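Local coordinates for protein ATP-dependent helicase FUN30 (Saccharomyces cerevisiae S288c, PDB 5GN1) that hydrolyses ATP to remodel nucleosomes, supporting DNA end resection at double-strand breaks and heterochromatin organisation, this chain holding the C-terminal RecA-like part of its ATPase, at residues H52-E57 with T307-K312; H113-R118 with T156-H161; L230-S235 with G264-N269. One frame throughout, in Å; residues are numbered along the deposited sequence.

Interaction 1 (H52-E57 with T307-K312); sequences HIQYCE and TTLITK
Tyr-55 sets its CG anti to the carbonyl carbon (chi1 -76°) and Ile-310 sets its CG2 anti to the backbone N, which brings that methyl beside the ring, the two side chains lying alongside each other and pointing the same way. CE1 of Tyr-55 reaches CG2 of Ile-310 at 3.6 Å. The other branch of Ile-310, with CG1 anti to the carbonyl carbon (chi1 -66°), carries CD1 toward Ile-53. Ile-53, two residues before Tyr-55 on the same face, touches this CD1 with its CG2 at 3.7 Å, and the same CG2 sits over one face of the Tyr-55 ring, offset toward the rim. Lys-312 crosses the tyrosine at about a right angle, bringing its CG within 3.7 Å of Tyr-55 CD1, while its ammonium is too distant for more than a weak cation-pi attraction. On the reverse face Gln-54 CB packs on Thr-307 CG2 at 3.6 Å, and Leu-309 CD2 lies near the same CB. The bent Gln-54 chain returns its amide to its own strand, where NE2 donates to Tyr-55 O at 3.0 Å.

The backbones are parallel and in register from His-52/Thr-307 to Cys-56/Thr-311, the axes of the two short strand segments 31° apart. Five hydrogen bonds join them, starting with Thr-308 N to His-52 O (2.9 Å) and finishing with Lys-312 N to Cys-56 O (2.7 Å). A water bridges Glu-57 OE2 and Lys-312 O beyond the last of these bonds.

Strand 49-56 forms an outer edge of the six-stranded parallel sheet of this RecA-like domain, and strand 304-311 separates it from strand 275-278. Helix 315-322 packs through His-320 on Ile-53 and Ile-310, whereas helix 185-200 contacts Cys-56, Thr-307 and Thr-311 on the other face.

Interaction 2 (H113-R118 with T156-H161); sequences HPLLFR and TDFELH
A capped helix start docks on a 3-10 turn here: Thr-156 and Asp-157, opening helix 157-166, sit against Leu-115 and Leu-116 of the turn and Phe-117 just after it. The first-turn N-H groups of the helix find acceptors in the 3-10 turn and the residue that follows. Asp-157 N donates to Phe-117 O at 2.9 Å, approaching from above the carbonyl plane, and Phe-158 N donates to Leu-115 O at 3.2 Å. The next amide is served by the N-cap residue in a capping box, in which Glu-159 N donates to Thr-156 OG1 (3.0 Å) and Thr-156 N to Glu-159 OE1 (2.9 Å). A chi1 of 71° places OG1 of Thr-156 between its own N and carbonyl carbon, and its CG2 then turns to Leu-116 O at 3.4 Å. In the fold, this joint ties the loop after helix 100-110 to a helix that also packs on helix 212-224, where Phe-158 touches Met-220.

Leu-115 straddles the helix start, with CD2 on Asp-157 CB at 3.8 Å and CD1 at the edge of the Phe-158 ring, 3.9 Å from its CD1. The Asp-157 carboxylate gathers the backbone N-H groups that follow Arg-118: OD2 accepts from Asn-119 and Ile-120, and OD1 from Tyr-121. Such a cluster of donors, at a helix N-terminus, would probably favour the ionised acid, although Phe-117 O, another acceptor, lies close to OD2. Arg-118 lays its CD against Leu-160 CD1 at 3.8 Å and carries its guanidinium onward to a salt bridge with Asp-123.

Interaction 3 (L230-S235 with G264-N269); sequences LRLDGS and GGFGIN
The Phe-266 ring presents its edge to segment 230-235, and three groups lie along that edge near the ring plane. CD2 of Leu-232 is 3.7 Å from Phe-266 CD2, the carbonyl oxygen of Asp-233 is 3.8 Å from Phe-266 CE2, and CA of Gly-234 is 4.0 Å from Phe-266 CZ. Arg-241, from helix 241-250, adds a cation-pi contact to the same ring. With CG anti to the carbonyl carbon (chi1 -61°), the phenyl group extends toward the end of strand 229-232, where it and Leu-232 run past one another in opposite senses. Ile-268 makes a looser contact, its CD1 4.2 Å from Leu-232 CD1.

The second flat group, the Arg-231 guanidinium, holds Asp-233 through NE (2.8 Å, a salt bridge) and NH2 (3.0 Å), both donating to Asp-233 OD2. The other oxygen, OD1, accepts from Ser-235 OG and, in an Asx turn, from Ser-235 N, consistent with a defined bend after the strand. The glycine-rich 264-269 stretch matches helicase motif V of the SNF2 family.

An alanine at Phe-266 would probably leave Leu-232 CD2 without its aromatic neighbour and Arg-241 without its cation-pi partner. Between the segments the contact is mainly apolar, with one carbonyl oxygen at the ring edge, and the fit is largely one of shape, while Asp-233 gathers polar bonds on the strand side; the motif V loop is also held by Arg-294 and Tyr-249.

Interactions 1 and 3 both reach the same parallel sheet, at its opposite outer strands: strand 49-56 is one outermost strand and strand 229-232 the other, and the contact centres are about 23 Å apart. Interaction 2 stands off the sheet, where the helical region following the first strand meets helix 212-224; its centre is about 22 Å from that of interaction 1 and 25 Å from that of interaction 3. Along the chain, interaction 1 joins segments whose closest ends are 250 residues apart and encloses the other two, with interaction 2 complete before interaction 3 begins. The RecA-like domain is thus closed by its first and last strands, around the helical region and the motif V loop.

Interaction 1 (H52-E57 with T307-K312)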
ATOM      1  N   HIS A  52      12.643  -2.691 -14.856  1.00 22.10           N
ATOM      2  CA  HIS A  52      12.928  -1.266 -14.875  1.00 27.13           C
ATOM      3  C   HIS A  52      12.550  -0.679 -13.523  1.00 28.97           C
ATOM      4  O   HIS A  52      11.739  -1.247 -12.787  1.00 25.94           O
ATOM      5  CB  HIS A  52      12.132  -0.526 -15.973  1.00 27.70           C
ATOM      6  CG  HIS A  52      12.046  -1.264 -17.276  1.00 32.52           C
ATOM      7  ND1 HIS A  52      12.984  -1.119 -18.278  1.00 30.66           N
ATOM      8  CD2 HIS A  52      11.123  -2.139 -17.748  1.00 31.64           C
ATOM      9  CE1 HIS A  52      12.648  -1.880 -19.309  1.00 31.73           C
ATOM     10  NE2 HIS A  52      11.526  -2.514 -19.011  1.00 33.53           N
ATOM     11  N   ILE A  53      13.126   0.479 -13.211  1.00 26.69           N
ATOM     12  CA  ILE A  53      12.758   1.260 -12.033  1.00 25.69           C
ATOM     13  C   ILE A  53      12.134   2.555 -12.524  1.00 26.26           C
ATOM     14  O   ILE A  53      12.686   3.218 -13.405  1.00 27.04           O
ATOM     15  CB  ILE A  53      13.973   1.562 -11.134  1.00 29.56           C
ATOM     16  CG1 ILE A  53      14.665   0.275 -10.658  1.00 27.94           C
ATOM     17  CG2 ILE A  53      13.579   2.509  -9.975  1.00 27.89           C
ATOM     18  CD1 ILE A  53      13.796  -0.690  -9.932  1.00 33.16           C
ATOM     19  N   GLN A  54      10.984   2.915 -11.974  1.00 23.41           N
ATOM     20  CA  GLN A  54      10.363   4.197 -12.270  1.00 21.54           C
ATOM     21  C   GLN A  54      10.330   5.008 -10.989  1.00 28.85           C
ATOM     22  O   GLN A  54       9.697   4.597 -10.010  1.00 20.87           O
ATOM     23  CB  GLN A  54       8.952   4.027 -12.824  1.00 22.35           C
ATOM     24  CG  GLN A  54       8.211   5.338 -13.025  1.00 22.60           C
ATOM     25  CD  GLN A  54       8.906   6.287 -13.988  1.00 32.59           C
ATOM     26  OE1 GLN A  54       8.980   6.018 -15.183  1.00 31.46           O
ATOM     27  NE2 GLN A  54       9.408   7.414 -13.468  1.00 31.63           N
ATOM     28  N   TYR A  55      11.016   6.148 -10.986  1.00 25.10           N
ATOM     29  CA  TYR A  55      11.088   6.952  -9.778  1.00 26.64           C
ATOM     30  C   TYR A  55       9.876   7.868  -9.658  1.00 29.13           C
ATOM     31  O   TYR A  55       9.336   8.353 -10.654  1.00 30.25           O
ATOM     32  CB  TYR A  55      12.396   7.752  -9.740  1.00 29.69           C
ATOM     33  CG  TYR A  55      13.590   6.880  -9.380  1.00 30.27           C
ATOM     34  CD1 TYR A  55      13.730   6.374  -8.095  1.00 31.92           C
ATOM     35  CD2 TYR A  55      14.570   6.558 -10.322  1.00 33.13           C
ATOM     36  CE1 TYR A  55      14.797   5.571  -7.745  1.00 36.15           C
ATOM     37  CE2 TYR A  55      15.659   5.754  -9.980  1.00 35.05           C
ATOM     38  CZ  TYR A  55      15.768   5.269  -8.680  1.00 44.40           C
ATOM     39  OH  TYR A  55      16.832   4.468  -8.299  1.00 42.74           O
ATOM     40  N   CYS A  56       9.435   8.062  -8.416  1.00 27.46           N
ATOM     41  CA  CYS A  56       8.274   8.864  -8.062  1.00 29.65           C
ATOM     42  C   CYS A  56       8.725   9.893  -7.035  1.00 27.99           C
ATOM     43  O   CYS A  56       9.716   9.689  -6.333  1.00 30.75           O
ATOM     44  CB  CYS A  56       7.116   7.986  -7.472  1.00 22.76           C
ATOM     45  SG  CYS A  56       6.854   6.440  -8.384  1.00 35.17           S
ATOM     46  N   GLU A  57       7.976  10.944  -6.876  1.00 28.64           N
ATOM     47  CA  GLU A  57       8.306  11.896  -5.859  1.00 33.94           C
ATOM     48  C   GLU A  57       7.225  11.907  -4.802  1.00 29.45           C
ATOM     49  O   GLU A  57       6.124  11.547  -5.049  1.00 28.44           O
ATOM     50  CB  GLU A  57       8.314  13.291  -6.443  1.00 36.51           C
ATOM     51  CG  GLU A  57       9.448  13.698  -7.382  1.00 49.18           C
ATOM     52  CD  GLU A  57      10.836  13.774  -6.735  1.00 51.46           C
ATOM     53  OE1 GLU A  57      11.765  13.308  -7.344  1.00 48.50           O
ATOM     54  OE2 GLU A  57      11.003  14.290  -5.640  1.00 49.29           O
ATOM     55  N   THR A 307       8.084  -3.117 -14.084  1.00 17.79           N
ATOM     56  CA  THR A 307       8.462  -1.799 -13.591  1.00 19.90           C
ATOM     57  C   THR A 307       8.175  -1.717 -12.094  1.00 28.49           C
ATOM     58  O   THR A 307       7.044  -1.969 -11.662  1.00 20.53           O
ATOM     59  CB  THR A 307       7.719  -0.691 -14.353  1.00 21.66           C
ATOM     60  OG1 THR A 307       8.046  -0.779 -15.748  1.00 24.29           O
ATOM     61  CG2 THR A 307       8.110   0.707 -13.823  1.00 25.70           C
ATOM     62  N   THR A 308       9.192  -1.363 -11.309  1.00 24.50           N
ATOM     63  CA  THR A 308       9.039  -1.156  -9.872  1.00 20.13           C
ATOM     64  C   THR A 308       8.994   0.337  -9.588  1.00 19.67           C
ATOM     65  O   THR A 308       9.875   1.083 -10.032  1.00 24.80           O
ATOM     66  CB  THR A 308      10.179  -1.810  -9.096  1.00 23.46           C
ATOM     67  OG1 THR A 308      10.176  -3.211  -9.361  1.00 25.71           O
ATOM     68  CG2 THR A 308      10.001  -1.590  -7.592  1.00 27.13           C
ATOM     69  N   LEU A 309       7.941   0.771  -8.895  1.00 21.17           N
ATOM     70  CA  LEU A 309       7.770   2.167  -8.527  1.00 21.83           C
ATOM     71  C   LEU A 309       8.556   2.446  -7.259  1.00 21.04           C
ATOM     72  O   LEU A 309       8.395   1.737  -6.263  1.00 19.75           O
ATOM     73  CB  LEU A 309       6.292   2.489  -8.284  1.00 22.93           C
ATOM     74  CG  LEU A 309       5.342   2.189  -9.435  1.00 20.76           C
ATOM     75  CD1 LEU A 309       3.943   2.718  -9.120  1.00 20.03           C
ATOM     76  CD2 LEU A 309       5.895   2.818 -10.692  1.00 20.21           C
ATOM     77  N   ILE A 310       9.395   3.481  -7.289  1.00 24.26           N
ATOM     78  CA  ILE A 310      10.274   3.807  -6.171  1.00 24.70           C
ATOM     79  C   ILE A 310      10.181   5.300  -5.909  1.00 25.56           C
ATOM     80  O   ILE A 310      10.499   6.109  -6.791  1.00 25.35           O
ATOM     81  CB  ILE A 310      11.730   3.402  -6.443  1.00 27.55           C
ATOM     82  CG1 ILE A 310      11.831   1.884  -6.538  1.00 25.66           C
ATOM     83  CG2 ILE A 310      12.654   3.947  -5.337  1.00 30.68           C
ATOM     84  CD1 ILE A 310      13.250   1.338  -6.478  1.00 34.50           C
ATOM     85  N   THR A 311       9.741   5.668  -4.705  1.00 23.62           N
ATOM     86  CA  THR A 311       9.700   7.069  -4.318  1.00 28.56           C
ATOM     87  C   THR A 311      11.106   7.550  -3.966  1.00 29.50           C
ATOM     88  O   THR A 311      11.790   6.957  -3.120  1.00 24.60           O
ATOM     89  CB  THR A 311       8.741   7.278  -3.153  1.00 24.05           C
ATOM     90  OG1 THR A 311       7.394   7.044  -3.608  1.00 25.86           O
ATOM     91  CG2 THR A 311       8.856   8.711  -2.640  1.00 22.33           C
ATOM     92  N   LYS A 312      11.538   8.613  -4.642  1.00 30.00           N
ATOM     93  CA  LYS A 312      12.853   9.194  -4.409  1.00 30.29           C
ATOM     94  C   LYS A 312      12.876   9.937  -3.080  1.00 30.60           C
ATOM     95  O   LYS A 312      11.862  10.486  -2.636  1.00 31.40           O
ATOM     96  CB  LYS A 312      13.216  10.167  -5.533  1.00 36.67           C
ATOM     97  CG  LYS A 312      14.305   9.690  -6.483  1.00 43.09           C
ATOM     98  CD  LYS A 312      14.476  10.702  -7.625  1.00 43.93           C
ATOM     99  CE  LYS A 312      15.877  10.668  -8.209  1.00 44.56           C
ATOM    100  NZ  LYS A 312      16.111  11.834  -9.116  1.00 47.58           N
TER
HETATM  101  O   HOH W   1      11.479  -3.769 -11.318  1.00 28.79           O
HETATM  102  O   HOH W   2      10.421  12.713  -3.254  1.00 29.45           O

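Interaction 2 (H113-R118 with T156-H161)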
ATOM      1  N   HIS A 113       1.069   6.390  -0.115  1.00 16.15           N
ATOM      2  CA  HIS A 113      -0.201   7.089  -0.241  1.00 16.36           C
ATOM      3  C   HIS A 113      -0.634   7.769   1.054  1.00 20.02           C
ATOM      4  O   HIS A 113      -0.641   7.135   2.120  1.00 22.19           O
ATOM      5  CB  HIS A 113      -1.294   6.113  -0.694  1.00 17.27           C
ATOM      6  CG  HIS A 113      -2.386   6.779  -1.459  1.00 20.57           C
ATOM      7  ND1 HIS A 113      -3.242   7.688  -0.881  1.00 18.49           N
ATOM      8  CD2 HIS A 113      -2.742   6.694  -2.763  1.00 17.10           C
ATOM      9  CE1 HIS A 113      -4.083   8.137  -1.795  1.00 21.00           C
ATOM     10  NE2 HIS A 113      -3.794   7.556  -2.946  1.00 21.50           N
ATOM     11  N   PRO A 114      -0.993   9.057   0.998  1.00 23.84           N
ATOM     12  CA  PRO A 114      -1.501   9.745   2.202  1.00 26.77           C
ATOM     13  C   PRO A 114      -2.693   9.076   2.842  1.00 25.60           C
ATOM     14  O   PRO A 114      -2.859   9.172   4.067  1.00 21.39           O
ATOM     15  CB  PRO A 114      -1.886  11.134   1.676  1.00 22.78           C
ATOM     16  CG  PRO A 114      -0.965  11.361   0.508  1.00 21.27           C
ATOM     17  CD  PRO A 114      -0.734   9.990  -0.114  1.00 21.73           C
ATOM     18  N   LEU A 115      -3.556   8.425   2.059  1.00 19.47           N
ATOM     19  CA  LEU A 115      -4.767   7.875   2.658  1.00 22.50           C
ATOM     20  C   LEU A 115      -4.506   6.617   3.461  1.00 23.31           C
ATOM     21  O   LEU A 115      -5.460   6.007   3.937  1.00 20.63           O
ATOM     22  CB  LEU A 115      -5.823   7.582   1.583  1.00 20.85           C
ATOM     23  CG  LEU A 115      -6.314   8.809   0.799  1.00 21.77           C
ATOM     24  CD1 LEU A 115      -7.456   8.418  -0.157  1.00 23.64           C
ATOM     25  CD2 LEU A 115      -6.725   9.945   1.739  1.00 23.80           C
ATOM     26  N   LEU A 116      -3.247   6.206   3.596  1.00 19.91           N
ATOM     27  CA  LEU A 116      -2.849   5.173   4.539  1.00 19.95           C
ATOM     28  C   LEU A 116      -2.668   5.728   5.945  1.00 19.67           C
ATOM     29  O   LEU A 116      -2.187   5.010   6.828  1.00 20.73           O
ATOM     30  CB  LEU A 116      -1.546   4.508   4.078  1.00 17.77           C
ATOM     31  CG  LEU A 116      -1.595   3.783   2.731  1.00 19.32           C
ATOM     32  CD1 LEU A 116      -0.177   3.394   2.301  1.00 15.63           C
ATOM     33  CD2 LEU A 116      -2.539   2.577   2.809  1.00 15.95           C
ATOM     34  N   PHE A 117      -3.029   6.991   6.141  1.00 18.35           N
ATOM     35  CA  PHE A 117      -2.888   7.695   7.409  1.00 23.11           C
ATOM     36  C   PHE A 117      -4.185   8.431   7.689  1.00 24.03           C
ATOM     37  O   PHE A 117      -4.976   8.697   6.785  1.00 22.00           O
ATOM     38  CB  PHE A 117      -1.731   8.711   7.384  1.00 23.36           C
ATOM     39  CG  PHE A 117      -0.382   8.089   7.197  1.00 26.57           C
ATOM     40  CD1 PHE A 117       0.057   7.732   5.931  1.00 23.82           C
ATOM     41  CD2 PHE A 117       0.452   7.867   8.281  1.00 24.41           C
ATOM     42  CE1 PHE A 117       1.292   7.147   5.747  1.00 20.26           C
ATOM     43  CE2 PHE A 117       1.696   7.283   8.104  1.00 27.37           C
ATOM     44  CZ  PHE A 117       2.118   6.928   6.838  1.00 23.32           C
ATOM     45  N   ARG A 118      -4.396   8.774   8.953  1.00 26.58           N
ATOM     46  CA  ARG A 118      -5.531   9.594   9.339  1.00 20.44           C
ATOM     47  C   ARG A 118      -5.019  11.022   9.517  1.00 23.09           C
ATOM     48  O   ARG A 118      -4.297  11.310  10.479  1.00 29.17           O
ATOM     49  CB  ARG A 118      -6.168   9.104  10.645  1.00 23.78           C
ATOM     50  CG  ARG A 118      -7.425   9.891  11.048  1.00 23.54           C
ATOM     51  CD  ARG A 118      -8.172   9.244  12.237  1.00 23.20           C
ATOM     52  NE  ARG A 118      -7.435   9.338  13.496  1.00 25.41           N
ATOM     53  CZ  ARG A 118      -7.471  10.390  14.318  1.00 32.24           C
ATOM     54  NH1 ARG A 118      -8.200  11.457  14.010  1.00 29.03           N
ATOM     55  NH2 ARG A 118      -6.774  10.374  15.449  1.00 31.64           N
ATOM     56  N   THR A 156      -7.500   4.561   9.243  1.00 22.52           N
ATOM     57  CA  THR A 156      -6.904   5.436   8.242  1.00 20.76           C
ATOM     58  C   THR A 156      -7.989   6.244   7.538  1.00 19.08           C
ATOM     59  O   THR A 156      -9.172   5.900   7.568  1.00 18.36           O
ATOM     60  CB  THR A 156      -6.114   4.633   7.195  1.00 21.42           C
ATOM     61  OG1 THR A 156      -7.030   3.902   6.352  1.00 21.54           O
ATOM     62  CG2 THR A 156      -5.105   3.660   7.862  1.00 21.03           C
ATOM     63  N   ASP A 157      -7.566   7.334   6.885  1.00 17.28           N
ATOM     64  CA  ASP A 157      -8.505   8.111   6.094  1.00 17.46           C
ATOM     65  C   ASP A 157      -9.255   7.229   5.103  1.00 22.06           C
ATOM     66  O   ASP A 157     -10.470   7.376   4.937  1.00 19.85           O
ATOM     67  CB  ASP A 157      -7.793   9.253   5.357  1.00 20.07           C
ATOM     68  CG  ASP A 157      -7.464  10.419   6.265  1.00 26.87           C
ATOM     69  OD1 ASP A 157      -8.032  10.490   7.379  1.00 24.03           O
ATOM     70  OD2 ASP A 157      -6.647  11.271   5.855  1.00 27.33           O
ATOM     71  N   PHE A 158      -8.567   6.284   4.449  1.00 19.66           N
ATOM     72  CA  PHE A 158      -9.304   5.491   3.470  1.00 20.54           C
ATOM     73  C   PHE A 158     -10.235   4.492   4.140  1.00 19.92           C
ATOM     74  O   PHE A 158     -11.313   4.201   3.609  1.00 21.22           O
ATOM     75  CB  PHE A 158      -8.373   4.765   2.506  1.00 22.94           C
ATOM     76  CG  PHE A 158      -9.102   4.213   1.317  1.00 24.57           C
ATOM     77  CD1 PHE A 158      -9.439   5.040   0.258  1.00 24.96           C
ATOM     78  CD2 PHE A 158      -9.531   2.898   1.301  1.00 23.27           C
ATOM     79  CE1 PHE A 158     -10.150   4.545  -0.825  1.00 31.04           C
ATOM     80  CE2 PHE A 158     -10.237   2.395   0.214  1.00 25.87           C
ATOM     81  CZ  PHE A 158     -10.549   3.223  -0.840  1.00 21.85           C
ATOM     82  N   GLU A 159      -9.841   3.931   5.287  1.00 18.66           N
ATOM     83  CA  GLU A 159     -10.766   3.057   6.003  1.00 17.27           C
ATOM     84  C   GLU A 159     -11.978   3.846   6.482  1.00 22.48           C
ATOM     85  O   GLU A 159     -13.111   3.344   6.458  1.00 21.87           O
ATOM     86  CB  GLU A 159     -10.067   2.380   7.185  1.00 19.77           C
ATOM     87  CG  GLU A 159      -9.022   1.358   6.767  1.00 20.68           C
ATOM     88  CD  GLU A 159      -8.008   1.035   7.857  1.00 30.85           C
ATOM     89  OE1 GLU A 159      -7.972   1.723   8.911  1.00 23.80           O
ATOM     90  OE2 GLU A 159      -7.261   0.059   7.650  1.00 29.66           O
ATOM     91  N   LEU A 160     -11.763   5.084   6.917  1.00 20.83           N
ATOM     92  CA  LEU A 160     -12.894   5.872   7.395  1.00 26.37           C
ATOM     93  C   LEU A 160     -13.808   6.248   6.240  1.00 23.62           C
ATOM     94  O   LEU A 160     -15.034   6.243   6.387  1.00 28.02           O
ATOM     95  CB  LEU A 160     -12.398   7.106   8.150  1.00 20.55           C
ATOM     96  CG  LEU A 160     -11.867   6.740   9.530  1.00 22.73           C
ATOM     97  CD1 LEU A 160     -10.885   7.768  10.062  1.00 20.36           C
ATOM     98  CD2 LEU A 160     -13.020   6.514  10.512  1.00 27.13           C
ATOM     99  N   HIS A 161     -13.223   6.539   5.073  1.00 21.96           N
ATOM    100  CA  HIS A 161     -14.014   6.707   3.862  1.00 25.28           C
ATOM    101  C   HIS A 161     -14.874   5.476   3.583  1.00 32.01           C
ATOM    102  O   HIS A 161     -16.071   5.596   3.287  1.00 26.90           O
ATOM    103  CB  HIS A 161     -13.110   7.000   2.670  1.00 27.12           C
ATOM    104  CG  HIS A 161     -13.840   6.954   1.366  1.00 26.03           C
ATOM    105  ND1 HIS A 161     -14.799   7.886   1.024  1.00 28.82           N
ATOM    106  CD2 HIS A 161     -13.803   6.059   0.350  1.00 30.26           C
ATOM    107  CE1 HIS A 161     -15.292   7.587  -0.164  1.00 34.38           C
ATOM    108  NE2 HIS A 161     -14.710   6.480  -0.592  1.00 37.83           N
TER
HETATM  109  O   HOH W   3      -4.081  11.446   5.224  1.00 34.76           O
HETATM  110  O   HOH W   4      -5.778   2.883   4.460  1.00 27.03           O

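Interaction 3 (L230-S235 with G264-N269)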
ATOM      1  N   LEU A 230      -9.679  -6.650 -12.338  1.00 16.61           N
ATOM      2  CA  LEU A 230     -10.024  -7.735 -11.432  1.00 17.64           C
ATOM      3  C   LEU A 230      -9.006  -7.760 -10.307  1.00 22.76           C
ATOM      4  O   LEU A 230      -7.924  -7.162 -10.409  1.00 19.42           O
ATOM      5  CB  LEU A 230     -10.039  -9.095 -12.145  1.00 22.73           C
ATOM      6  CG  LEU A 230     -11.025  -9.220 -13.309  1.00 20.84           C
ATOM      7  CD1 LEU A 230     -10.550 -10.298 -14.293  1.00 24.15           C
ATOM      8  CD2 LEU A 230     -12.437  -9.527 -12.797  1.00 25.03           C
ATOM      9  N   ARG A 231      -9.349  -8.473  -9.238  1.00 17.29           N
ATOM     10  CA  ARG A 231      -8.503  -8.505  -8.053  1.00 21.43           C
ATOM     11  C   ARG A 231      -8.438  -9.907  -7.470  1.00 18.86           C
ATOM     12  O   ARG A 231      -9.443 -10.618  -7.433  1.00 22.26           O
ATOM     13  CB  ARG A 231      -9.021  -7.522  -6.995  1.00 21.47           C
ATOM     14  CG  ARG A 231      -8.455  -7.743  -5.596  1.00 21.84           C
ATOM     15  CD  ARG A 231      -8.831  -6.589  -4.688  1.00 24.96           C
ATOM     16  NE  ARG A 231      -8.259  -6.723  -3.351  1.00 24.06           N
ATOM     17  CZ  ARG A 231      -8.308  -5.760  -2.433  1.00 22.59           C
ATOM     18  NH1 ARG A 231      -8.898  -4.610  -2.728  1.00 20.20           N
ATOM     19  NH2 ARG A 231      -7.787  -5.951  -1.228  1.00 23.48           N
ATOM     20  N   LEU A 232      -7.247 -10.295  -7.012  1.00 16.49           N
ATOM     21  CA  LEU A 232      -7.015 -11.596  -6.395  1.00 22.26           C
ATOM     22  C   LEU A 232      -5.935 -11.418  -5.342  1.00 24.17           C
ATOM     23  O   LEU A 232      -4.809 -11.030  -5.674  1.00 24.70           O
ATOM     24  CB  LEU A 232      -6.590 -12.656  -7.435  1.00 21.82           C
ATOM     25  CG  LEU A 232      -6.481 -14.142  -7.036  1.00 23.87           C
ATOM     26  CD1 LEU A 232      -6.402 -14.992  -8.287  1.00 28.11           C
ATOM     27  CD2 LEU A 232      -5.278 -14.459  -6.135  1.00 23.52           C
ATOM     28  N   ASP A 233      -6.260 -11.715  -4.086  1.00 19.98           N
ATOM     29  CA  ASP A 233      -5.292 -11.561  -3.007  1.00 22.26           C
ATOM     30  C   ASP A 233      -5.375 -12.786  -2.102  1.00 27.47           C
ATOM     31  O   ASP A 233      -6.018 -13.788  -2.429  1.00 24.18           O
ATOM     32  CB  ASP A 233      -5.518 -10.228  -2.268  1.00 22.35           C
ATOM     33  CG  ASP A 233      -6.939 -10.060  -1.726  1.00 26.10           C
ATOM     34  OD1 ASP A 233      -7.544 -11.046  -1.275  1.00 28.93           O
ATOM     35  OD2 ASP A 233      -7.464  -8.927  -1.754  1.00 27.99           O
ATOM     36  N   GLY A 234      -4.711 -12.715  -0.948  1.00 23.84           N
ATOM     37  CA  GLY A 234      -4.712 -13.855  -0.047  1.00 27.80           C
ATOM     38  C   GLY A 234      -6.049 -14.142   0.603  1.00 26.65           C
ATOM     39  O   GLY A 234      -6.223 -15.226   1.173  1.00 33.29           O
ATOM     40  N   SER A 235      -6.990 -13.198   0.555  1.00 24.20           N
ATOM     41  CA  SER A 235      -8.324 -13.456   1.083  1.00 28.22           C
ATOM     42  C   SER A 235      -9.247 -14.127   0.068  1.00 29.42           C
ATOM     43  O   SER A 235     -10.263 -14.697   0.467  1.00 27.97           O
ATOM     44  CB  SER A 235      -8.963 -12.155   1.577  1.00 29.46           C
ATOM     45  OG  SER A 235      -9.611 -11.468   0.528  1.00 37.42           O
ATOM     46  N   GLY A 264       2.047 -14.127  -6.036  1.00 26.78           N
ATOM     47  CA  GLY A 264       3.166 -14.678  -6.773  1.00 26.19           C
ATOM     48  C   GLY A 264       3.475 -16.110  -6.391  1.00 29.99           C
ATOM     49  O   GLY A 264       4.032 -16.865  -7.194  1.00 29.64           O
ATOM     50  N   GLY A 265       3.099 -16.516  -5.176  1.00 34.31           N
ATOM     51  CA  GLY A 265       3.313 -17.869  -4.706  1.00 31.40           C
ATOM     52  C   GLY A 265       2.183 -18.856  -4.908  1.00 32.67           C
ATOM     53  O   GLY A 265       2.314 -20.012  -4.493  1.00 34.10           O
ATOM     54  N   PHE A 266       1.071 -18.454  -5.524  1.00 28.76           N
ATOM     55  CA  PHE A 266      -0.096 -19.321  -5.668  1.00 32.17           C
ATOM     56  C   PHE A 266      -0.017 -20.245  -6.881  1.00 31.48           C
ATOM     57  O   PHE A 266      -0.970 -20.985  -7.129  1.00 30.97           O
ATOM     58  CB  PHE A 266      -1.394 -18.496  -5.768  1.00 29.16           C
ATOM     59  CG  PHE A 266      -1.688 -17.636  -4.556  1.00 31.78           C
ATOM     60  CD1 PHE A 266      -0.939 -17.747  -3.392  1.00 33.13           C
ATOM     61  CD2 PHE A 266      -2.738 -16.725  -4.583  1.00 33.92           C
ATOM     62  CE1 PHE A 266      -1.215 -16.952  -2.283  1.00 29.89           C
ATOM     63  CE2 PHE A 266      -3.028 -15.923  -3.474  1.00 33.97           C
ATOM     64  CZ  PHE A 266      -2.263 -16.039  -2.324  1.00 33.80           C
ATOM     65  N   GLY A 267       1.072 -20.203  -7.646  1.00 35.99           N
ATOM     66  CA  GLY A 267       1.178 -21.004  -8.860  1.00 32.43           C
ATOM     67  C   GLY A 267       0.130 -20.706  -9.917  1.00 29.80           C
ATOM     68  O   GLY A 267      -0.279 -21.616 -10.644  1.00 39.03           O
ATOM     69  N   ILE A 268      -0.318 -19.454 -10.025  1.00 26.36           N
ATOM     70  CA  ILE A 268      -1.309 -19.084 -11.031  1.00 29.73           C
ATOM     71  C   ILE A 268      -0.578 -18.634 -12.286  1.00 27.64           C
ATOM     72  O   ILE A 268       0.568 -18.170 -12.242  1.00 26.89           O
ATOM     73  CB  ILE A 268      -2.282 -17.994 -10.526  1.00 26.71           C
ATOM     74  CG1 ILE A 268      -1.526 -16.717 -10.156  1.00 26.95           C
ATOM     75  CG2 ILE A 268      -3.091 -18.504  -9.341  1.00 30.19           C
ATOM     76  CD1 ILE A 268      -2.395 -15.671  -9.483  1.00 30.43           C
ATOM     77  N   ASN A 269      -1.262 -18.764 -13.421  1.00 24.05           N
ATOM     78  CA  ASN A 269      -0.693 -18.531 -14.744  1.00 21.59           C
ATOM     79  C   ASN A 269      -1.437 -17.375 -15.404  1.00 19.65           C
ATOM     80  O   ASN A 269      -2.616 -17.507 -15.738  1.00 18.74           O
ATOM     81  CB  ASN A 269      -0.791 -19.804 -15.587  1.00 24.94           C
ATOM     82  CG  ASN A 269      -0.043 -19.695 -16.897  1.00 29.41           C
ATOM     83  OD1 ASN A 269      -0.160 -18.701 -17.605  1.00 26.63           O
ATOM     84  ND2 ASN A 269       0.745 -20.714 -17.219  1.00 29.79           N
TER